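Local coordinates for putative peptidyl-arginine deiminase family protein (Campylobacter jejuni subsp. jejuni serotype O:2, PDB 6B10) that probably hydrolyses agmatine to N-carbamoylputrescine and ammonia, acting as an agmatine deiminase in polyamine biosynthesis, at residues L280-Y285 against E291-R296; T219-I224 against A271-I276. One frame throughout, in Å; residues are numbered along the deposited sequence.

Contact 1 of 2, residues L280-Y285 against E291-R296; sequences LIVPFY and EIIAKR
Ile293 and Val282 meet because the first torsion of Ile293 (chi1 64°) sets CG1 between its backbone N and carbonyl carbon, and the delta methyl beyond it extends from the helix to the strand. There Ile293 CD1 lies 4.1 Å from Val282 CB and just as near to Val282 CG2, so one methyl rests against the branch point and one arm of the valine. The two side chains run past one another in opposite directions, which makes this a lateral contact. The same methyl comes within 4.4 Å of the backbone oxygen Pro283 O, a loose approach to the peptide between Pro283 and Phe284. For Phe284, chi1 of -89° turns the ring alongside the backbone N, so that the end of a side chain whose first bond does not aim at the helix still reaches it. Its rim faces Ala294: Phe284 CZ is 4.1 Å from Ala294 CB, which sits near the ring plane at the edge and is equally close to CE1. Strand 279-284, helix 289-300 and strand 305-310 form a beta-alpha-beta unit, and this is its first strand packed beneath its helix. Two measurements support that reading: the short axes approach to 9.5 Å and run nearly antiparallel, at 166°, as expected when the chain turns back over its own sheet. Val282 and Ala294 are the closer of the two facing pairs, their CA atoms 7.4 Å apart. Ile306 of the second strand touches both, and Ile293 also packs on Leu253 and Pro254 of strand 249-254. On the solvent-facing flank of the helix, Lys295 NZ forms a salt bridge of 3.2 Å with Glu291 OE2, reaching it from above the carboxylate plane.

Contact 2 of 2, residues T219-I224 against A271-I276; sequences TIAHCI and ANFVFI
Ala271 O, the backbone oxygen of a residue that packs on Cys223, accepts a hydrogen bond from Arg213 NH1 and a weak one from Phe273 N at 2.9 Å. The short return to Phe273 N is close to an inverse gamma turn, with Asn272 at phi -83° and psi 42°. This turn carries the phenyl ring of Phe273 back under the oxygen, and Ala271 O stands 3.7 Å above the plane of that ring, over its centre. Arg213 NH1 also bonds to Phe273 O, so one guanidinium nitrogen ties both carbonyls of the turn to strand 212-216. Across the contact there are no hydrogen bonds, and two small apolar touches carry it. Ala271 CB meets Cys223 SG at 4.0 Å, the sulfur lying beside its own backbone N. Farther along, Ala221 CB approaches the edge of the aromatic ring, near its plane, at 4.4 Å from Phe273 CZ. The ring thus gives its edge to strand 219-224 and one face to the carbonyl of Ala271, while Leu280 and Val282 of strand 279-284 also pack on it. On the other side of strand 219-224, His222 ND1 donates to Cys223 O over 3.1 Å, from above the carbonyl plane, and the imidazole packs on helix 233-244. All four touching residues are buried, and they join strand 219-224 of one sheet to the loop that leads into strand 274-276 of another, a connection consistent with the alpha/beta-propeller (pentein) fold of guanidino-group modifying enzymes.

The centres of the two contacts lie about 10 Å apart, in the same half of the molecule, and both segments of contact 2 come earlier in the sequence than those of contact 1. Strand 274-276, in the later segment of contact 2, leads directly into strand 279-284 of contact 1. The two run antiparallel as neighbours in one sheet, joined by a probable hydrogen bond of 2.9 Å from Ile281 N to Val274 O, and Leu280 CD1 packs 3.6 Å from Phe273 CD1. Contact 1 seats a helix on this sheet, whereas contact 2 connects the chain entering it to the sheet containing 219-224. Together they tie helix, sheet and adjoining sheet within a single deiminase-family region.

Contact 1 of 2, residues L280-Y285 against E291-R296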
ATOM      1  N   LEU A 280      -3.020   0.462  12.998  1.00 20.41           N
ATOM      2  CA  LEU A 280      -3.362  -0.130  11.723  1.00 20.20           C
ATOM      3  C   LEU A 280      -4.660   0.515  11.271  1.00 20.70           C
ATOM      4  O   LEU A 280      -5.688   0.383  11.928  1.00 20.79           O
ATOM      5  CB  LEU A 280      -3.544  -1.642  11.866  1.00 19.89           C
ATOM      6  CG  LEU A 280      -4.051  -2.355  10.606  1.00 19.77           C
ATOM      7  CD1 LEU A 280      -3.082  -2.195   9.446  1.00 19.48           C
ATOM      8  CD2 LEU A 280      -4.305  -3.822  10.892  1.00 20.20           C
ATOM      9  N   ILE A 281      -4.611   1.216  10.148  1.00 21.88           N
ATOM     10  CA  ILE A 281      -5.775   1.935   9.658  1.00 22.79           C
ATOM     11  C   ILE A 281      -6.465   1.058   8.624  1.00 22.53           C
ATOM     12  O   ILE A 281      -5.885   0.730   7.595  1.00 22.85           O
ATOM     13  CB  ILE A 281      -5.396   3.300   9.035  1.00 22.98           C
ATOM     14  CG1 ILE A 281      -4.392   4.054   9.917  1.00 23.13           C
ATOM     15  CG2 ILE A 281      -6.649   4.138   8.800  1.00 23.38           C
ATOM     16  CD1 ILE A 281      -4.840   4.302  11.340  1.00 23.33           C
ATOM     17  N   VAL A 282      -7.706   0.676   8.906  1.00 23.48           N
ATOM     18  CA  VAL A 282      -8.429  -0.278   8.051  1.00 23.54           C
ATOM     19  C   VAL A 282      -9.581   0.411   7.326  1.00 22.97           C
ATOM     20  O   VAL A 282     -10.250   1.265   7.900  1.00 23.03           O
ATOM     21  CB  VAL A 282      -8.946  -1.505   8.854  1.00 24.02           C
ATOM     22  CG1 VAL A 282      -7.787  -2.242   9.503  1.00 24.45           C
ATOM     23  CG2 VAL A 282      -9.954  -1.112   9.929  1.00 24.87           C
ATOM     24  N   PRO A 283      -9.818   0.043   6.059  1.00 23.27           N
ATOM     25  CA  PRO A 283     -10.962   0.615   5.364  1.00 23.98           C
ATOM     26  C   PRO A 283     -12.281   0.063   5.905  1.00 25.02           C
ATOM     27  O   PRO A 283     -12.398  -1.144   6.138  1.00 26.03           O
ATOM     28  CB  PRO A 283     -10.749   0.197   3.903  1.00 24.30           C
ATOM     29  CG  PRO A 283      -9.830  -0.971   3.942  1.00 23.99           C
ATOM     30  CD  PRO A 283      -9.060  -0.908   5.225  1.00 23.55           C
ATOM     31  N   PHE A 284     -13.232   0.958   6.142  1.00 24.94           N
ATOM     32  CA  PHE A 284     -14.606   0.608   6.490  1.00 25.29           C
ATOM     33  C   PHE A 284     -15.479   0.959   5.287  1.00 26.11           C
ATOM     34  O   PHE A 284     -15.220   1.941   4.580  1.00 26.42           O
ATOM     35  CB  PHE A 284     -15.061   1.391   7.729  1.00 24.58           C
ATOM     36  CG  PHE A 284     -14.775   0.708   9.054  1.00 24.53           C
ATOM     37  CD1 PHE A 284     -13.861  -0.343   9.169  1.00 24.48           C
ATOM     38  CD2 PHE A 284     -15.417   1.148  10.207  1.00 24.13           C
ATOM     39  CE1 PHE A 284     -13.620  -0.947  10.398  1.00 24.91           C
ATOM     40  CE2 PHE A 284     -15.175   0.553  11.440  1.00 24.51           C
ATOM     41  CZ  PHE A 284     -14.274  -0.494  11.537  1.00 25.07           C
ATOM     42  N   TYR A 285     -16.503   0.147   5.048  1.00 27.53           N
ATOM     43  CA  TYR A 285     -17.407   0.329   3.904  1.00 27.98           C
ATOM     44  C   TYR A 285     -18.888   0.395   4.318  1.00 28.91           C
ATOM     45  O   TYR A 285     -19.786   0.320   3.468  1.00 29.07           O
ATOM     46  CB  TYR A 285     -17.177  -0.799   2.898  1.00 26.89           C
ATOM     47  CG  TYR A 285     -15.750  -0.873   2.382  1.00 27.47           C
ATOM     48  CD1 TYR A 285     -15.231   0.133   1.560  1.00 27.35           C
ATOM     49  CD2 TYR A 285     -14.918  -1.951   2.704  1.00 27.20           C
ATOM     50  CE1 TYR A 285     -13.926   0.078   1.087  1.00 27.14           C
ATOM     51  CE2 TYR A 285     -13.610  -2.018   2.232  1.00 27.36           C
ATOM     52  CZ  TYR A 285     -13.119  -1.006   1.419  1.00 27.62           C
ATOM     53  OH  TYR A 285     -11.820  -1.068   0.939  1.00 26.69           O
ATOM     54  N   GLU A 291     -16.905  -4.465  11.352  1.00 26.14           N
ATOM     55  CA  GLU A 291     -16.740  -4.831  12.745  1.00 28.24           C
ATOM     56  C   GLU A 291     -16.013  -6.162  12.885  1.00 26.37           C
ATOM     57  O   GLU A 291     -15.184  -6.322  13.770  1.00 25.71           O
ATOM     58  CB  GLU A 291     -18.098  -4.903  13.447  1.00 31.07           C
ATOM     59  CG  GLU A 291     -17.994  -5.369  14.891  1.00 35.16           C
ATOM     60  CD  GLU A 291     -19.269  -5.186  15.697  1.00 39.04           C
ATOM     61  OE1 GLU A 291     -20.260  -4.634  15.165  1.00 41.50           O
ATOM     62  OE2 GLU A 291     -19.269  -5.598  16.878  1.00 42.82           O
ATOM     63  N   ILE A 292     -16.329  -7.112  12.015  1.00 25.65           N
ATOM     64  CA  ILE A 292     -15.726  -8.443  12.088  1.00 25.63           C
ATOM     65  C   ILE A 292     -14.221  -8.370  11.831  1.00 24.90           C
ATOM     66  O   ILE A 292     -13.430  -8.967  12.573  1.00 23.85           O
ATOM     67  CB  ILE A 292     -16.404  -9.436  11.111  1.00 26.56           C
ATOM     68  CG1 ILE A 292     -17.857  -9.692  11.549  1.00 27.50           C
ATOM     69  CG2 ILE A 292     -15.645 -10.757  11.057  1.00 26.39           C
ATOM     70  CD1 ILE A 292     -18.647 -10.565  10.603  1.00 27.71           C
ATOM     71  N   ILE A 293     -13.822  -7.640  10.788  1.00 24.17           N
ATOM     72  CA  ILE A 293     -12.406  -7.577  10.435  1.00 23.88           C
ATOM     73  C   ILE A 293     -11.609  -6.760  11.453  1.00 24.19           C
ATOM     74  O   ILE A 293     -10.485  -7.116  11.775  1.00 22.69           O
ATOM     75  CB  ILE A 293     -12.160  -7.118   8.980  1.00 24.28           C
ATOM     76  CG1 ILE A 293     -12.642  -5.684   8.731  1.00 24.53           C
ATOM     77  CG2 ILE A 293     -12.821  -8.095   8.010  1.00 24.05           C
ATOM     78  CD1 ILE A 293     -11.530  -4.666   8.641  1.00 25.22           C
ATOM     79  N   ALA A 294     -12.219  -5.707  12.002  1.00 24.91           N
ATOM     80  CA  ALA A 294     -11.556  -4.868  13.007  1.00 24.67           C
ATOM     81  C   ALA A 294     -11.273  -5.633  14.299  1.00 24.81           C
ATOM     82  O   ALA A 294     -10.187  -5.519  14.859  1.00 24.80           O
ATOM     83  CB  ALA A 294     -12.384  -3.628  13.303  1.00 24.43           C
ATOM     84  N   LYS A 295     -12.247  -6.404  14.772  1.00 25.82           N
ATOM     85  CA  LYS A 295     -12.056  -7.222  15.980  1.00 26.43           C
ATOM     86  C   LYS A 295     -11.017  -8.308  15.742  1.00 24.96           C
ATOM     87  O   LYS A 295     -10.146  -8.538  16.578  1.00 23.57           O
ATOM     88  CB  LYS A 295     -13.380  -7.849  16.434  1.00 28.55           C
ATOM     89  CG  LYS A 295     -14.380  -6.819  16.920  1.00 30.79           C
ATOM     90  CD  LYS A 295     -15.614  -7.449  17.546  1.00 33.77           C
ATOM     91  CE  LYS A 295     -16.423  -8.227  16.534  1.00 35.73           C
ATOM     92  NZ  LYS A 295     -17.830  -8.398  17.000  1.00 38.65           N
ATOM     93  N   ARG A 296     -11.105  -8.951  14.582  1.00 24.39           N
ATOM     94  CA  ARG A 296     -10.188 -10.023  14.209  1.00 24.63           C
ATOM     95  C   ARG A 296      -8.744  -9.517  14.113  1.00 23.97           C
ATOM     96  O   ARG A 296      -7.836 -10.085  14.739  1.00 23.85           O
ATOM     97  CB  ARG A 296     -10.632 -10.631  12.877  1.00 26.31           C
ATOM     98  CG  ARG A 296     -10.201 -12.064  12.638  1.00 27.13           C
ATOM     99  CD  ARG A 296     -10.887 -12.620  11.391  1.00 27.81           C
ATOM    100  NE  ARG A 296     -12.200 -13.191  11.683  1.00 27.76           N
ATOM    101  CZ  ARG A 296     -13.085 -13.584  10.769  1.00 27.56           C
ATOM    102  NH1 ARG A 296     -12.839 -13.455   9.469  1.00 27.26           N
ATOM    103  NH2 ARG A 296     -14.235 -14.107  11.164  1.00 28.33           N
TER

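Contact 2 of 2, residues T219-I224 against A271-I276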
ATOM      1  N   THR A 219       2.215 -14.199   9.889  1.00 24.98           N
ATOM      2  CA  THR A 219       0.775 -14.194   9.627  1.00 24.29           C
ATOM      3  C   THR A 219       0.372 -13.422   8.375  1.00 23.68           C
ATOM      4  O   THR A 219       0.825 -12.295   8.151  1.00 24.99           O
ATOM      5  CB  THR A 219       0.024 -13.603  10.823  1.00 24.09           C
ATOM      6  OG1 THR A 219       0.592 -14.106  12.037  1.00 24.59           O
ATOM      7  CG2 THR A 219      -1.447 -13.952  10.769  1.00 24.62           C
ATOM      8  N   ILE A 220      -0.504 -14.031   7.582  1.00 22.45           N
ATOM      9  CA  ILE A 220      -1.055 -13.409   6.393  1.00 22.15           C
ATOM     10  C   ILE A 220      -2.562 -13.221   6.541  1.00 22.47           C
ATOM     11  O   ILE A 220      -3.299 -14.181   6.814  1.00 22.21           O
ATOM     12  CB  ILE A 220      -0.778 -14.247   5.131  1.00 22.11           C
ATOM     13  CG1 ILE A 220       0.724 -14.268   4.847  1.00 22.34           C
ATOM     14  CG2 ILE A 220      -1.523 -13.663   3.934  1.00 22.32           C
ATOM     15  CD1 ILE A 220       1.144 -15.228   3.758  1.00 22.50           C
ATOM     16  N   ALA A 221      -3.007 -11.981   6.357  1.00 21.51           N
ATOM     17  CA  ALA A 221      -4.423 -11.662   6.319  1.00 21.82           C
ATOM     18  C   ALA A 221      -4.822 -11.612   4.863  1.00 22.22           C
ATOM     19  O   ALA A 221      -4.124 -10.990   4.065  1.00 21.98           O
ATOM     20  CB  ALA A 221      -4.687 -10.319   6.981  1.00 21.76           C
ATOM     21  N   HIS A 222      -5.940 -12.251   4.514  1.00 22.58           N
ATOM     22  CA  HIS A 222      -6.325 -12.418   3.114  1.00 23.36           C
ATOM     23  C   HIS A 222      -7.837 -12.380   2.904  1.00 24.11           C
ATOM     24  O   HIS A 222      -8.618 -12.837   3.746  1.00 23.14           O
ATOM     25  CB  HIS A 222      -5.748 -13.724   2.530  1.00 24.01           C
ATOM     26  CG  HIS A 222      -6.356 -14.975   3.096  1.00 25.46           C
ATOM     27  ND1 HIS A 222      -7.511 -15.536   2.593  1.00 26.45           N
ATOM     28  CD2 HIS A 222      -5.969 -15.771   4.120  1.00 25.59           C
ATOM     29  CE1 HIS A 222      -7.816 -16.615   3.294  1.00 26.26           C
ATOM     30  NE2 HIS A 222      -6.894 -16.780   4.225  1.00 25.95           N
ATOM     31  N   CYS A 223      -8.231 -11.840   1.757  1.00 24.61           N
ATOM     32  CA  CYS A 223      -9.630 -11.759   1.385  1.00 25.84           C
ATOM     33  C   CYS A 223     -10.245 -13.134   1.256  1.00 26.19           C
ATOM     34  O   CYS A 223      -9.589 -14.084   0.848  1.00 26.10           O
ATOM     35  CB  CYS A 223      -9.792 -11.004   0.071  1.00 26.47           C
ATOM     36  SG  CYS A 223      -9.332  -9.273   0.226  1.00 27.65           S
ATOM     37  N   ILE A 224     -11.506 -13.232   1.644  1.00 27.78           N
ATOM     38  CA  ILE A 224     -12.286 -14.450   1.452  1.00 29.29           C
ATOM     39  C   ILE A 224     -13.704 -14.009   1.108  1.00 30.42           C
ATOM     40  O   ILE A 224     -14.075 -12.855   1.333  1.00 31.04           O
ATOM     41  CB  ILE A 224     -12.236 -15.372   2.703  1.00 28.72           C
ATOM     42  CG1 ILE A 224     -12.587 -16.823   2.365  1.00 29.81           C
ATOM     43  CG2 ILE A 224     -13.182 -14.894   3.795  1.00 28.18           C
ATOM     44  CD1 ILE A 224     -11.762 -17.463   1.265  1.00 30.26           C
ATOM     45  N   ALA A 271      -8.204  -5.775   2.760  1.00 23.15           N
ATOM     46  CA  ALA A 271      -6.753  -5.979   2.699  1.00 23.08           C
ATOM     47  C   ALA A 271      -5.975  -4.678   2.434  1.00 23.43           C
ATOM     48  O   ALA A 271      -4.774  -4.603   2.700  1.00 23.57           O
ATOM     49  CB  ALA A 271      -6.407  -7.028   1.646  1.00 22.77           C
ATOM     50  N   ASN A 272      -6.656  -3.649   1.938  1.00 23.42           N
ATOM     51  CA  ASN A 272      -6.013  -2.367   1.626  1.00 23.49           C
ATOM     52  C   ASN A 272      -5.871  -1.459   2.861  1.00 23.05           C
ATOM     53  O   ASN A 272      -6.099  -0.244   2.788  1.00 23.16           O
ATOM     54  CB  ASN A 272      -6.806  -1.658   0.524  1.00 24.16           C
ATOM     55  CG  ASN A 272      -5.918  -0.949  -0.475  1.00 24.79           C
ATOM     56  OD1 ASN A 272      -5.935   0.272  -0.576  1.00 25.62           O
ATOM     57  ND2 ASN A 272      -5.143  -1.715  -1.225  1.00 25.41           N
ATOM     58  N   PHE A 273      -5.493  -2.057   3.992  1.00 22.37           N
ATOM     59  CA  PHE A 273      -5.184  -1.308   5.207  1.00 21.55           C
ATOM     60  C   PHE A 273      -3.770  -0.734   5.140  1.00 21.60           C
ATOM     61  O   PHE A 273      -3.021  -1.015   4.205  1.00 20.85           O
ATOM     62  CB  PHE A 273      -5.369  -2.170   6.473  1.00 21.24           C
ATOM     63  CG  PHE A 273      -4.756  -3.552   6.403  1.00 21.29           C
ATOM     64  CD1 PHE A 273      -3.388  -3.735   6.191  1.00 21.04           C
ATOM     65  CD2 PHE A 273      -5.545  -4.677   6.612  1.00 21.02           C
ATOM     66  CE1 PHE A 273      -2.836  -5.009   6.155  1.00 21.01           C
ATOM     67  CE2 PHE A 273      -4.995  -5.952   6.577  1.00 21.16           C
ATOM     68  CZ  PHE A 273      -3.638  -6.116   6.354  1.00 20.86           C
ATOM     69  N   VAL A 274      -3.407   0.078   6.130  1.00 21.81           N
ATOM     70  CA  VAL A 274      -2.064   0.628   6.185  1.00 22.34           C
ATOM     71  C   VAL A 274      -1.540   0.670   7.609  1.00 21.72           C
ATOM     72  O   VAL A 274      -2.208   1.163   8.505  1.00 22.50           O
ATOM     73  CB  VAL A 274      -1.971   2.025   5.512  1.00 23.17           C
ATOM     74  CG1 VAL A 274      -3.000   2.984   6.069  1.00 23.99           C
ATOM     75  CG2 VAL A 274      -0.567   2.603   5.657  1.00 23.50           C
ATOM     76  N   PHE A 275      -0.344   0.119   7.811  1.00 21.32           N
ATOM     77  CA  PHE A 275       0.321   0.208   9.103  1.00 20.80           C
ATOM     78  C   PHE A 275       0.975   1.575   9.243  1.00 20.97           C
ATOM     79  O   PHE A 275       1.553   2.100   8.283  1.00 20.57           O
ATOM     80  CB  PHE A 275       1.397  -0.857   9.253  1.00 21.05           C
ATOM     81  CG  PHE A 275       0.881  -2.214   9.643  1.00 21.09           C
ATOM     82  CD1 PHE A 275       0.552  -2.493  10.965  1.00 20.80           C
ATOM     83  CD2 PHE A 275       0.778  -3.232   8.698  1.00 20.72           C
ATOM     84  CE1 PHE A 275       0.105  -3.752  11.330  1.00 20.62           C
ATOM     85  CE2 PHE A 275       0.334  -4.495   9.058  1.00 20.43           C
ATOM     86  CZ  PHE A 275      -0.003  -4.753  10.376  1.00 20.74           C
ATOM     87  N   ILE A 276       0.859   2.136  10.443  1.00 21.06           N
ATOM     88  CA  ILE A 276       1.568   3.342  10.845  1.00 21.49           C
ATOM     89  C   ILE A 276       2.021   3.119  12.273  1.00 21.97           C
ATOM     90  O   ILE A 276       1.709   2.087  12.872  1.00 22.51           O
ATOM     91  CB  ILE A 276       0.679   4.591  10.745  1.00 21.78           C
ATOM     92  CG1 ILE A 276      -0.596   4.417  11.580  1.00 22.11           C
ATOM     93  CG2 ILE A 276       0.336   4.868   9.283  1.00 21.84           C
ATOM     94  CD1 ILE A 276      -1.360   5.701  11.815  1.00 22.50           C
TER